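Local coordinates for protein Methylcobalamin\: coenzyme M methyltransferase (Methanosarcina mazei, PDB 4AY7) that transfers the methyl group of a methylated corrinoid to coenzyme M in methanogenesis, using a zinc ion held in a TIM barrel, at residues V31-V42 with I318-P329; S241-N252 with G262-I272. All coordinates share one frame; numbering follows the deposited sequence.

Contact 1: V31-V42 with I318-P329; sequences VPVCSVTQTGIV and IDVLAPGCGIAP. With MG (magnesium ion), chain D; ZN (zinc ion), chain C.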
loop_
_atom_site.group_PDB
_atom_site.type_symbol
_atom_site.label_atom_id
_atom_site.label_comp_id
_atom_site.label_asym_id
_atom_site.label_seq_id
_atom_site.Cartn_x
_atom_site.Cartn_y
_atom_site.Cartn_z
ATOM N N VAL A 31 -16.676 -11.420 -2.653
ATOM C CA VAL A 31 -15.462 -10.723 -2.204
ATOM C C VAL A 31 -14.551 -10.456 -3.438
ATOM O O VAL A 31 -14.281 -11.393 -4.211
ATOM C CB VAL A 31 -14.730 -11.586 -1.168
ATOM C CG1 VAL A 31 -13.349 -11.030 -0.830
ATOM C CG2 VAL A 31 -15.633 -11.818 0.085
ATOM N N PRO A 32 -14.165 -9.185 -3.690
ATOM C CA PRO A 32 -13.184 -8.898 -4.775
ATOM C C PRO A 32 -11.860 -9.467 -4.413
ATOM O O PRO A 32 -11.544 -9.597 -3.205
ATOM C CB PRO A 32 -13.060 -7.389 -4.764
ATOM C CG PRO A 32 -13.503 -6.993 -3.447
ATOM C CD PRO A 32 -14.438 -7.992 -2.889
ATOM N N VAL A 33 -11.086 -9.822 -5.442
ATOM C CA VAL A 33 -9.739 -10.353 -5.249
ATOM C C VAL A 33 -8.793 -9.452 -5.974
ATOM O O VAL A 33 -8.906 -9.266 -7.182
ATOM C CB VAL A 33 -9.579 -11.810 -5.654
ATOM C CG1 VAL A 33 -10.067 -12.061 -7.095
ATOM C CG2 VAL A 33 -8.168 -12.298 -5.379
ATOM N N CYS A 34 -7.906 -8.863 -5.205
ATOM C CA CYS A 34 -6.900 -7.954 -5.811
ATOM C C CYS A 34 -5.767 -7.728 -4.866
ATOM O O CYS A 34 -5.716 -8.376 -3.823
ATOM C CB CYS A 34 -7.530 -6.645 -6.201
ATOM S SG CYS A 34 -7.978 -5.661 -4.815
ATOM N N SER A 35 -4.812 -6.866 -5.255
ATOM C CA SER A 35 -3.729 -6.460 -4.346
ATOM C C SER A 35 -3.735 -4.981 -4.154
ATOM O O SER A 35 -3.907 -4.223 -5.130
ATOM C CB SER A 35 -2.387 -6.945 -4.910
ATOM O OG SER A 35 -1.390 -6.723 -3.927
ATOM N N VAL A 36 -3.567 -4.554 -2.910
ATOM C CA VAL A 36 -3.447 -3.177 -2.555
ATOM C C VAL A 36 -1.967 -2.909 -2.287
ATOM O O VAL A 36 -1.579 -1.780 -2.091
ATOM C CB VAL A 36 -4.357 -2.738 -1.371
ATOM C CG1 VAL A 36 -5.822 -2.999 -1.705
ATOM C CG2 VAL A 36 -4.023 -3.501 -0.076
ATOM N N THR A 37 -1.138 -3.938 -2.342
ATOM C CA THR A 37 0.267 -3.796 -2.070
ATOM C C THR A 37 0.986 -4.045 -3.429
ATOM O O THR A 37 0.343 -4.395 -4.404
ATOM C CB THR A 37 0.679 -4.853 -1.036
ATOM O OG1 THR A 37 0.249 -6.139 -1.506
ATOM C CG2 THR A 37 -0.027 -4.562 0.336
ATOM N N GLN A 38 2.292 -3.935 -3.491
ATOM C CA GLN A 38 2.950 -3.879 -4.804
ATOM C C GLN A 38 2.779 -5.211 -5.603
ATOM O O GLN A 38 2.819 -6.318 -5.026
ATOM C CB GLN A 38 4.433 -3.433 -4.650
ATOM C CG GLN A 38 5.472 -4.531 -4.538
ATOM C CD GLN A 38 5.873 -5.109 -5.898
ATOM O OE1 GLN A 38 5.871 -4.364 -6.886
ATOM N NE2 GLN A 38 6.110 -6.444 -5.978
ATOM N N THR A 39 2.553 -5.073 -6.902
ATOM C CA THR A 39 2.252 -6.218 -7.778
ATOM C C THR A 39 3.320 -6.565 -8.860
ATOM O O THR A 39 3.097 -7.388 -9.749
ATOM C CB THR A 39 0.935 -5.885 -8.496
ATOM O OG1 THR A 39 1.079 -4.650 -9.218
ATOM C CG2 THR A 39 -0.215 -5.744 -7.453
ATOM N N GLY A 40 4.464 -5.912 -8.823
ATOM C CA GLY A 40 5.527 -6.183 -9.813
ATOM C C GLY A 40 6.218 -7.518 -9.572
ATOM O O GLY A 40 6.743 -7.742 -8.478
ATOM N N ILE A 41 6.231 -8.388 -10.601
ATOM C CA ILE A 41 6.843 -9.738 -10.478
ATOM C C ILE A 41 7.743 -9.950 -11.670
ATOM O O ILE A 41 7.428 -9.496 -12.777
ATOM C CB ILE A 41 5.807 -10.864 -10.222
ATOM C CG1 ILE A 41 4.895 -11.080 -11.426
ATOM C CG2 ILE A 41 4.931 -10.529 -9.016
ATOM C CD1 ILE A 41 3.977 -12.288 -11.337
ATOM N N VAL A 42 8.889 -10.551 -11.405
ATOM C CA VAL A 42 9.923 -10.744 -12.413
ATOM C C VAL A 42 9.393 -11.496 -13.615
ATOM O O VAL A 42 9.793 -11.182 -14.713
ATOM C CB VAL A 42 11.180 -11.432 -11.824
ATOM C CG1 VAL A 42 12.243 -11.717 -12.893
ATOM C CG2 VAL A 42 11.757 -10.591 -10.686
ATOM N N ILE A 318 -12.855 -12.137 5.445
ATOM C CA ILE A 318 -12.091 -11.106 4.771
ATOM C C ILE A 318 -12.967 -10.341 3.805
ATOM O O ILE A 318 -13.871 -10.912 3.193
ATOM C CB ILE A 318 -10.879 -11.743 4.043
ATOM C CG1 ILE A 318 -9.750 -10.747 3.997
ATOM C CG2 ILE A 318 -11.231 -12.268 2.619
ATOM C CD1 ILE A 318 -8.998 -10.593 5.334
ATOM N N ASP A 319 -12.771 -9.030 3.729
ATOM C CA ASP A 319 -13.576 -8.187 2.906
ATOM C C ASP A 319 -13.101 -8.057 1.488
ATOM O O ASP A 319 -13.895 -7.857 0.558
ATOM C CB ASP A 319 -13.744 -6.851 3.590
ATOM C CG ASP A 319 -14.367 -6.999 4.959
ATOM O OD1 ASP A 319 -15.543 -7.389 4.977
ATOM O OD2 ASP A 319 -13.713 -6.854 6.010
ATOM N N VAL A 320 -11.797 -8.060 1.332
ATOM C CA VAL A 320 -11.097 -8.016 0.056
ATOM C C VAL A 320 -9.957 -9.044 0.123
ATOM O O VAL A 320 -9.082 -8.952 1.014
ATOM C CB VAL A 320 -10.491 -6.649 -0.277
ATOM C CG1 VAL A 320 -9.574 -6.771 -1.513
ATOM C CG2 VAL A 320 -11.602 -5.560 -0.484
ATOM N N LEU A 321 -10.034 -10.057 -0.721
ATOM C CA LEU A 321 -9.017 -11.141 -0.681
ATOM C C LEU A 321 -7.774 -10.622 -1.384
ATOM O O LEU A 321 -7.844 -10.118 -2.539
ATOM C CB LEU A 321 -9.501 -12.378 -1.359
ATOM C CG LEU A 321 -8.573 -13.588 -1.500
ATOM C CD1 LEU A 321 -8.180 -14.023 -0.103
ATOM C CD2 LEU A 321 -9.097 -14.751 -2.352
ATOM N N ALA A 322 -6.642 -10.735 -0.700
ATOM C CA ALA A 322 -5.387 -10.123 -1.219
ATOM C C ALA A 322 -4.162 -10.717 -0.547
ATOM O O ALA A 322 -4.279 -11.299 0.511
ATOM C CB ALA A 322 -5.419 -8.589 -1.012
ATOM N N PRO A 323 -2.935 -10.475 -1.133
ATOM C CA PRO A 323 -1.698 -10.818 -0.455
ATOM C C PRO A 323 -1.612 -10.052 0.884
ATOM O O PRO A 323 -2.061 -8.909 0.984
ATOM C CB PRO A 323 -0.624 -10.354 -1.440
ATOM C CG PRO A 323 -1.323 -10.384 -2.777
ATOM C CD PRO A 323 -2.701 -9.930 -2.482
ATOM N N GLY A 324 -0.940 -10.621 1.860
ATOM C CA GLY A 324 -0.736 -9.943 3.092
ATOM C C GLY A 324 0.243 -8.772 3.026
ATOM O O GLY A 324 0.142 -7.864 3.792
ATOM N N CYS A 325 1.223 -8.817 2.142
ATOM C CA CYS A 325 2.236 -7.774 2.040
ATOM C C CYS A 325 2.495 -7.604 0.546
ATOM O O CYS A 325 1.779 -8.184 -0.268
ATOM C CB CYS A 325 3.512 -8.137 2.828
ATOM S SG CYS A 325 4.501 -6.640 3.028
ATOM N N GLY A 326 3.461 -6.775 0.163
ATOM C CA GLY A 326 3.817 -6.712 -1.271
ATOM C C GLY A 326 4.143 -8.130 -1.788
ATOM O O GLY A 326 4.668 -8.996 -1.058
ATOM N N ILE A 327 3.800 -8.382 -3.041
ATOM C CA ILE A 327 4.111 -9.661 -3.665
ATOM C C ILE A 327 5.614 -9.753 -3.811
ATOM O O ILE A 327 6.293 -8.771 -4.279
ATOM C CB ILE A 327 3.406 -9.725 -5.025
ATOM C CG1 ILE A 327 1.885 -9.532 -4.819
ATOM C CG2 ILE A 327 3.709 -11.054 -5.745
ATOM C CD1 ILE A 327 1.002 -9.755 -6.072
ATOM N N ALA A 328 6.205 -10.856 -3.394
ATOM C CA ALA A 328 7.650 -11.013 -3.630
ATOM C C ALA A 328 7.912 -11.022 -5.173
ATOM O O ALA A 328 7.141 -11.624 -5.949
ATOM C CB ALA A 328 8.189 -12.302 -2.999
ATOM N N PRO A 329 8.977 -10.356 -5.598
ATOM C CA PRO A 329 9.243 -10.255 -7.021
ATOM C C PRO A 329 9.420 -11.607 -7.727
ATOM O O PRO A 329 9.058 -11.719 -8.900
ATOM C CB PRO A 329 10.512 -9.433 -7.079
ATOM C CG PRO A 329 10.482 -8.578 -5.854
ATOM C CD PRO A 329 9.741 -9.359 -4.806
HETATM MG MG MG D . -17.564 -8.149 5.345
HETATM ZN ZN ZN C . 3.766 -5.271 5.026
HETATM O O HOH W 1 -2.362 -6.752 -1.017
HETATM O O HOH W 2 -18.093 -8.334 3.396
HETATM O O HOH W 3 -17.267 -10.124 5.946
#
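Q38 lays its carboxamide beside the backbone of I327, and the bend of its chain at CG (chi2 81°) turns the amide there. Both hydrogens of NE2 are used nearly in the amide plane: one meets a lone pair of I327 O at 2.9 Å, the other runs almost straight to G40 O at 2.9 Å, while OE1 takes the G40 N-H from above its plane. With Q38 cut back to an alanine, I327 O and G40 O would probably lose their side-chain donor and the G40 N-H its acceptor. In return Q38 O receives I327 N, and I327 CG2 meets I41 CG2 at 3.5 Å, the two side chains crossing obliquely. T37 OG1 donates to C325 O (2.8 Å) from well above that carbonyl's plane, not along a lone pair, and accepts a hydrogen bond from a water that also donates to P323 O. Farther back, the P32 ring stands at about a right angle to V320, whereas V33 and L321 lie side by side, flanking the single bridge made by their backbones. The loop thus borders the C-terminal strand of a TIM barrel, where C325 SG binds zinc and Q38 is a coenzyme M-binding residue, though none is bound here.

Contact 2: S241-N252 with G262-I272; sequences SVTVLHICGNVN and GFEGLSVEEKI. With ZN (zinc ion), chain C.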
loop_
_atom_site.group_PDB
_atom_site.type_symbol
_atom_site.label_atom_id
_atom_site.label_comp_id
_atom_site.label_asym_id
_atom_site.label_seq_id
_atom_site.Cartn_x
_atom_site.Cartn_y
_atom_site.Cartn_z
ATOM N N SER A 241 -10.676 10.146 -1.446
ATOM C CA SER A 241 -11.087 8.814 -1.962
ATOM C C SER A 241 -11.172 7.842 -0.796
ATOM O O SER A 241 -10.714 8.145 0.337
ATOM C CB SER A 241 -10.059 8.247 -2.977
ATOM O OG SER A 241 -8.828 7.948 -2.319
ATOM N N VAL A 242 -11.713 6.670 -1.108
ATOM C CA VAL A 242 -11.516 5.502 -0.288
ATOM C C VAL A 242 -10.035 5.265 -0.080
ATOM O O VAL A 242 -9.195 5.482 -0.994
ATOM C CB VAL A 242 -12.272 4.286 -0.894
ATOM C CG1 VAL A 242 -11.833 2.971 -0.222
ATOM C CG2 VAL A 242 -13.807 4.555 -0.845
ATOM N N THR A 243 -9.687 5.017 1.188
ATOM C CA THR A 243 -8.305 4.727 1.563
ATOM C C THR A 243 -8.158 3.388 2.308
ATOM O O THR A 243 -9.111 2.886 2.942
ATOM C CB THR A 243 -7.713 5.832 2.434
ATOM O OG1 THR A 243 -8.497 5.934 3.590
ATOM C CG2 THR A 243 -7.689 7.224 1.749
ATOM N N VAL A 244 -6.935 2.880 2.296
ATOM C CA VAL A 244 -6.531 1.639 2.927
ATOM C C VAL A 244 -5.190 1.858 3.630
ATOM O O VAL A 244 -4.260 2.452 3.067
ATOM C CB VAL A 244 -6.429 0.479 1.885
ATOM C CG1 VAL A 244 -5.924 -0.812 2.509
ATOM C CG2 VAL A 244 -7.786 0.156 1.273
ATOM N N LEU A 245 -5.061 1.358 4.846
ATOM C CA LEU A 245 -3.846 1.463 5.625
ATOM C C LEU A 245 -3.233 0.068 5.760
ATOM O O LEU A 245 -3.863 -0.850 6.285
ATOM C CB LEU A 245 -4.153 2.018 7.003
ATOM C CG LEU A 245 -3.062 1.946 8.014
ATOM C CD1 LEU A 245 -1.971 2.923 7.528
ATOM C CD2 LEU A 245 -3.556 2.432 9.356
ATOM N N HIS A 246 -1.988 -0.043 5.327
ATOM C CA HIS A 246 -1.242 -1.274 5.462
ATOM C C HIS A 246 -0.082 -1.083 6.403
ATOM O O HIS A 246 0.796 -0.224 6.106
ATOM C CB HIS A 246 -0.790 -1.735 4.109
ATOM C CG HIS A 246 0.138 -2.917 4.196
ATOM N ND1 HIS A 246 -0.298 -4.161 4.237
ATOM C CD2 HIS A 246 1.520 -2.993 4.332
ATOM C CE1 HIS A 246 0.715 -5.016 4.446
ATOM N NE2 HIS A 246 1.831 -4.323 4.436
ATOM N N ILE A 247 -0.005 -1.832 7.493
ATOM C CA ILE A 247 1.138 -1.692 8.419
ATOM C C ILE A 247 1.659 -3.089 8.596
ATOM O O ILE A 247 0.909 -3.998 8.988
ATOM C CB ILE A 247 0.808 -1.054 9.787
ATOM C CG1 ILE A 247 0.384 0.417 9.631
ATOM C CG2 ILE A 247 2.003 -1.096 10.774
ATOM C CD1 ILE A 247 0.010 1.098 10.977
ATOM N N CYS A 248 2.911 -3.280 8.178
ATOM C CA CYS A 248 3.503 -4.609 8.119
ATOM C C CYS A 248 3.743 -5.025 9.563
ATOM O O CYS A 248 3.920 -4.182 10.438
ATOM C CB CYS A 248 4.929 -4.574 7.492
ATOM S SG CYS A 248 5.134 -3.561 6.026
ATOM N N GLY A 249 3.905 -6.309 9.775
ATOM C CA GLY A 249 4.450 -6.767 11.047
ATOM C C GLY A 249 3.365 -7.225 12.020
ATOM O O GLY A 249 2.206 -7.354 11.648
ATOM N N ASN A 250 3.795 -7.476 13.261
ATOM C CA ASN A 250 2.920 -7.934 14.374
ATOM C C ASN A 250 2.133 -6.707 14.903
ATOM O O ASN A 250 2.490 -6.138 15.919
ATOM C CB ASN A 250 3.830 -8.524 15.481
ATOM C CG ASN A 250 4.929 -9.438 14.911
ATOM O OD1 ASN A 250 4.657 -10.580 14.563
ATOM N ND2 ASN A 250 6.156 -8.922 14.765
ATOM N N VAL A 251 1.115 -6.286 14.160
ATOM C CA VAL A 251 0.310 -5.127 14.495
ATOM C C VAL A 251 -0.814 -5.416 15.500
ATOM O O VAL A 251 -1.544 -4.508 15.770
ATOM C CB VAL A 251 -0.339 -4.456 13.249
ATOM C CG1 VAL A 251 0.705 -3.875 12.341
ATOM C CG2 VAL A 251 -1.218 -5.413 12.440
ATOM N N ASN A 252 -0.986 -6.630 16.061
ATOM C CA ASN A 252 -2.102 -6.808 17.004
ATOM C C ASN A 252 -2.178 -5.773 18.145
ATOM O O ASN A 252 -3.291 -5.378 18.544
ATOM C CB ASN A 252 -2.160 -8.201 17.588
ATOM C CG ASN A 252 -2.736 -9.205 16.604
ATOM O OD1 ASN A 252 -3.553 -8.856 15.778
ATOM N ND2 ASN A 252 -2.199 -10.389 16.601
ATOM N N GLY A 262 -9.782 6.025 10.602
ATOM C CA GLY A 262 -10.598 6.566 9.528
ATOM C C GLY A 262 -10.398 6.058 8.128
ATOM O O GLY A 262 -11.008 6.567 7.196
ATOM N N PHE A 263 -9.619 5.003 7.993
ATOM C CA PHE A 263 -9.454 4.332 6.715
ATOM C C PHE A 263 -10.576 3.352 6.512
ATOM O O PHE A 263 -10.946 2.684 7.454
ATOM C CB PHE A 263 -8.127 3.569 6.718
ATOM C CG PHE A 263 -6.932 4.473 6.716
ATOM C CD1 PHE A 263 -6.464 4.989 7.932
ATOM C CD2 PHE A 263 -6.245 4.768 5.533
ATOM C CE1 PHE A 263 -5.361 5.843 7.964
ATOM C CE2 PHE A 263 -5.147 5.604 5.558
ATOM C CZ PHE A 263 -4.700 6.156 6.773
ATOM N N GLU A 264 -11.102 3.258 5.307
ATOM C CA GLU A 264 -12.084 2.223 5.020
ATOM C C GLU A 264 -11.562 0.836 5.304
ATOM O O GLU A 264 -12.287 0.010 5.851
ATOM C CB GLU A 264 -12.519 2.285 3.577
ATOM C CG GLU A 264 -13.573 3.333 3.336
ATOM C CD GLU A 264 -13.114 4.735 3.266
ATOM O OE1 GLU A 264 -11.889 4.938 3.267
ATOM O OE2 GLU A 264 -14.019 5.651 3.241
ATOM N N GLY A 265 -10.410 0.548 4.775
ATOM C CA GLY A 265 -9.828 -0.766 4.918
ATOM C C GLY A 265 -8.514 -0.757 5.634
ATOM O O GLY A 265 -7.700 0.219 5.531
ATOM N N LEU A 266 -8.285 -1.863 6.321
ATOM C CA LEU A 266 -7.024 -2.220 6.856
ATOM C C LEU A 266 -6.408 -3.474 6.200
ATOM O O LEU A 266 -7.004 -4.512 6.072
ATOM C CB LEU A 266 -7.094 -2.404 8.370
ATOM C CG LEU A 266 -7.677 -1.278 9.155
ATOM C CD1 LEU A 266 -7.742 -1.726 10.598
ATOM C CD2 LEU A 266 -6.834 -0.012 9.021
ATOM N N SER A 267 -5.178 -3.325 5.724
ATOM C CA SER A 267 -4.445 -4.423 5.015
ATOM C C SER A 267 -3.468 -4.940 6.007
ATOM O O SER A 267 -2.584 -4.192 6.482
ATOM C CB SER A 267 -3.763 -3.910 3.785
ATOM O OG SER A 267 -2.798 -4.812 3.275
ATOM N N VAL A 268 -3.533 -6.249 6.242
ATOM C CA VAL A 268 -2.769 -6.896 7.276
ATOM C C VAL A 268 -2.100 -8.204 6.762
ATOM O O VAL A 268 -2.554 -8.808 5.808
ATOM C CB VAL A 268 -3.643 -7.380 8.439
ATOM C CG1 VAL A 268 -4.242 -6.178 9.141
ATOM C CG2 VAL A 268 -4.740 -8.345 7.923
ATOM N N GLU A 269 -1.024 -8.548 7.426
ATOM C CA GLU A 269 -0.269 -9.736 7.109
ATOM C C GLU A 269 -0.867 -10.912 7.829
ATOM O O GLU A 269 -1.514 -10.795 8.854
ATOM C CB GLU A 269 1.168 -9.577 7.606
ATOM C CG GLU A 269 2.046 -8.714 6.741
ATOM C CD GLU A 269 3.531 -9.020 6.971
ATOM O OE1 GLU A 269 4.098 -8.421 7.914
ATOM O OE2 GLU A 269 4.110 -9.859 6.198
ATOM N N GLU A 270 -0.537 -12.069 7.305
ATOM C CA GLU A 270 -0.912 -13.360 7.845
ATOM C C GLU A 270 -0.423 -13.554 9.293
ATOM O O GLU A 270 -1.032 -14.252 10.076
ATOM C CB GLU A 270 -0.202 -14.385 6.909
ATOM C CG GLU A 270 -0.522 -15.841 7.126
ATOM C CD GLU A 270 0.213 -16.389 8.327
ATOM O OE1 GLU A 270 1.419 -16.030 8.444
ATOM O OE2 GLU A 270 -0.436 -17.104 9.165
ATOM N N LYS A 271 0.738 -12.958 9.592
ATOM C CA LYS A 271 1.432 -13.029 10.889
ATOM C C LYS A 271 0.534 -12.804 12.062
ATOM O O LYS A 271 0.672 -13.463 13.094
ATOM C CB LYS A 271 2.502 -11.911 10.972
ATOM C CG LYS A 271 3.920 -12.265 10.613
ATOM C CD LYS A 271 4.807 -11.013 10.708
ATOM C CE LYS A 271 5.963 -11.109 9.703
ATOM N NZ LYS A 271 5.433 -10.763 8.348
ATOM N N ILE A 272 -0.403 -11.875 11.945
ATOM C CA ILE A 272 -1.194 -11.513 13.110
ATOM C C ILE A 272 -2.329 -12.522 13.518
ATOM O O ILE A 272 -2.983 -12.354 14.519
ATOM C CB ILE A 272 -1.674 -10.064 12.961
ATOM C CG1 ILE A 272 -2.838 -9.946 11.962
ATOM C CG2 ILE A 272 -0.488 -9.176 12.497
ATOM C CD1 ILE A 272 -3.177 -8.485 11.664
HETATM ZN ZN ZN C . 3.766 -5.271 5.026
HETATM O O HOH W 4 0.541 -6.730 9.435
#
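Strands 242-246 and 265-267 are the two parallel strands of a beta-alpha-beta unit of the TIM barrel, joined through helix 252-259, and their short axes run 30° from parallel. Backbone bonds set the register: G265 N gives to T243 O, L245 N to G265 O, and S267 N to L245 O. At the start of the pair, E264 folds back at CG (chi2 78°), and its OE1 receives the T243 N-H along a nearly straight line, though from above the carboxylate plane.

Apolar packing gathers on the L245 and L266 face. L245 CB stands almost over the middle of the F263 ring, 3.7 Å from its centroid, a CH-pi contact, and L266 CD2 lies 3.9 Å from the same L245 CB as the two leucines point the same way. Residues of helix 221-238 also pack against F263. Beyond the strands, V251 CG2 meets I272 CD1 at 3.7 Å.

Polar side chains dominate around the metal. H246 binds zinc through NE2, so ND1 is left to donate to S267 OG at 2.8 Å, tilted 17° from the ring plane, a second-shell bond that fixes the turn of the imidazole. C248 SG and, from elsewhere in the chain, C325 SG also bind the ion. E269 OE1 accepts two donors: G249 N on its anti lone pair and K271 NZ, which forms a salt bridge with the carboxylate. A water donates to I247 O and G249 O and accepts from E269 N. At the far end, N252 ND2 reaches a lone pair of I272 O at 3.0 Å, with N-H and acceptor practically in line.

In the fold
Contacts 1 and 2 show how a barrel site is assembled from the ends of strands distant in sequence and the loops after them. Both include strands of one parallel sheet, in which 287-292 separates 265-267 from 320-323, and their centres are 12 Å apart. The zinc ion joins them directly: contact 2 supplies H246 and C248, contact 1 supplies C325, and C325 SG lies 3.8 Å from H246 NE2. Close by, G324 O packs 3.6 Å from E269 CG, and V36 CG2 touches S267 OG at 3.8 Å. Q38, with Q103 nearby, marks the coenzyme M site, whereas the magnesium, bound by D319 OD1 while D319 OD2 forms a salt bridge with K279, sits 21.5 Å from the zinc.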